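Local coordinates for protein telomerase reverse transcriptase (Candida tropicalis MYA-3404, PDB 6ZD1) that probably lengthens chromosome ends as a reverse transcriptase, adding short telomeric DNA repeats copied from a template within its RNA component, at residues Lys518-Ser522 against Ser523-Gln527. Numbering follows the deposited sequence.
Sequences KDKIS and SNELQ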
loop_
_atom_site.group_PDB
_atom_site.type_symbol
_atom_site.label_atom_id
_atom_site.label_comp_id
_atom_site.label_asym_id
_atom_site.label_seq_id
_atom_site.Cartn_x
_atom_site.Cartn_y
_atom_site.Cartn_z
ATOM N N LYS A 518 -23.295 21.381 13.572
ATOM C CA LYS A 518 -23.815 20.249 14.330
ATOM C C LYS A 518 -25.229 19.884 13.896
ATOM O O LYS A 518 -25.624 18.715 13.999
ATOM C CB LYS A 518 -23.780 20.573 15.827
ATOM C CG LYS A 518 -24.054 19.399 16.752
ATOM C CD LYS A 518 -23.908 19.839 18.205
ATOM C CE LYS A 518 -24.209 18.707 19.174
ATOM N NZ LYS A 518 -24.067 19.153 20.592
ATOM N N ASP A 519 -25.991 20.849 13.380
ATOM C CA ASP A 519 -27.340 20.570 12.910
ATOM C C ASP A 519 -27.365 20.125 11.463
ATOM O O ASP A 519 -28.328 19.472 11.041
ATOM C CB ASP A 519 -28.234 21.806 13.048
ATOM C CG ASP A 519 -28.537 22.148 14.491
ATOM O OD1 ASP A 519 -28.443 21.244 15.351
ATOM O OD2 ASP A 519 -28.875 23.318 14.765
ATOM N N LYS A 520 -26.332 20.453 10.696
ATOM C CA LYS A 520 -26.307 20.008 9.316
ATOM C C LYS A 520 -25.825 18.568 9.187
ATOM O O LYS A 520 -26.286 17.847 8.297
ATOM C CB LYS A 520 -25.438 20.943 8.486
ATOM C CG LYS A 520 -25.447 20.573 7.045
ATOM C CD LYS A 520 -25.109 21.735 6.178
ATOM C CE LYS A 520 -24.510 21.203 4.922
ATOM N NZ LYS A 520 -23.037 21.065 5.077
ATOM N N ILE A 521 -24.927 18.120 10.071
ATOM C CA ILE A 521 -24.483 16.727 10.037
ATOM C C ILE A 521 -25.454 15.801 10.746
ATOM O O ILE A 521 -25.203 14.591 10.815
ATOM C CB ILE A 521 -23.079 16.552 10.652
ATOM C CG1 ILE A 521 -23.105 16.771 12.163
ATOM C CG2 ILE A 521 -22.086 17.505 10.008
ATOM C CD1 ILE A 521 -21.726 16.698 12.802
ATOM N N SER A 522 -26.556 16.332 11.280
ATOM C CA SER A 522 -27.618 15.526 11.860
ATOM C C SER A 522 -28.870 15.485 10.997
ATOM O O SER A 522 -29.780 14.699 11.290
ATOM C CB SER A 522 -27.981 16.046 13.257
ATOM O OG SER A 522 -26.846 16.051 14.103
ATOM N N SER A 523 -28.950 16.319 9.964
ATOM C CA SER A 523 -30.047 16.271 9.010
ATOM C C SER A 523 -29.750 15.191 7.972
ATOM O O SER A 523 -28.779 14.439 8.083
ATOM C CB SER A 523 -30.248 17.642 8.369
ATOM O OG SER A 523 -29.095 18.033 7.636
ATOM N N ASN A 524 -30.582 15.103 6.936
ATOM C CA ASN A 524 -30.358 14.160 5.850
ATOM C C ASN A 524 -29.828 14.854 4.605
ATOM O O ASN A 524 -29.852 14.273 3.514
ATOM C CB ASN A 524 -31.645 13.400 5.531
ATOM C CG ASN A 524 -32.779 14.319 5.123
ATOM O OD1 ASN A 524 -32.762 15.515 5.416
ATOM N ND2 ASN A 524 -33.779 13.760 4.450
ATOM N N GLU A 525 -29.324 16.080 4.753
ATOM C CA GLU A 525 -28.951 16.872 3.591
ATOM C C GLU A 525 -27.675 16.374 2.940
ATOM O O GLU A 525 -27.401 16.736 1.793
ATOM C CB GLU A 525 -28.780 18.340 3.983
ATOM C CG GLU A 525 -30.076 19.075 4.227
ATOM C CD GLU A 525 -29.849 20.531 4.567
ATOM O OE1 GLU A 525 -28.776 20.851 5.122
ATOM O OE2 GLU A 525 -30.737 21.354 4.269
ATOM N N LEU A 526 -26.890 15.566 3.638
ATOM C CA LEU A 526 -25.698 14.998 3.035
ATOM C C LEU A 526 -25.945 13.632 2.411
ATOM O O LEU A 526 -25.079 13.134 1.684
ATOM C CB LEU A 526 -24.576 14.901 4.073
ATOM C CG LEU A 526 -24.139 16.241 4.670
ATOM C CD1 LEU A 526 -22.945 16.066 5.601
ATOM C CD2 LEU A 526 -23.824 17.239 3.568
ATOM N N GLN A 527 -27.114 13.033 2.645
ATOM C CA GLN A 527 -27.400 11.733 2.054
ATOM C C GLN A 527 -27.616 11.827 0.552
ATOM O O GLN A 527 -27.494 10.812 -0.140
ATOM C CB GLN A 527 -28.625 11.111 2.726
ATOM C CG GLN A 527 -28.542 11.107 4.243
ATOM C CD GLN A 527 -29.760 10.487 4.896
ATOM O OE1 GLN A 527 -30.623 9.928 4.222
ATOM N NE2 GLN A 527 -29.837 10.585 6.218
#
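Ser523 turns back on Lys520 where helix 511-520 ends: the backbone loosens through Ile521 and Ser522, opens to an extended psi at Ser523, and then folds into a type I turn from Asn524 to Gln527, closed by Gln527 N to Asn524 O at 3.1 Å. Lys520 O, a carbonyl of the last helical turn, is the acceptor for two donors. Ser523 OG donates to Lys520 O over 2.9 Å, tilted 33° from the carbonyl plane, and Ser523 N adds a weak bond to the same oxygen at 3.5 Å. With chi1 at 62°, the hydroxyl stands between its own backbone N and carbonyl carbon, a place from which it also takes a weak bond from Glu525 N. A small hydroxyl side chain suits this junction because one oxygen can link the helix end to the start of the turn. Ser522, just past the helix, reaches back with OG to Lys518 O in its last turn, 2.9 Å, almost collinear with the C=O (173°).

Beyond the serines, the long chain of Lys520 passes at about a right angle to both Glu525 and Leu526. Lys520 CG lies 3.9 Å from Glu525 OE1, while the bend at chi4 leaves Lys520 NZ 5.7 Å from that oxygen, too far for a salt bridge, and 4.2 Å from Leu526 CD2. Lysine suits this buried place because its methylenes pack while its ammonium makes a cation-pi contact with Phe485. Leucine fits where the turn faces the protein: Leu526 packs on Met480 and Glu484 of helix 469-484, while Lys518 forms a salt bridge with Glu540 of strand 539-541, at the edge of the four-stranded antiparallel sheet of what is probably the palm, as in other reverse transcriptases; the junction leads from helix 511-520 into the loop before that strand.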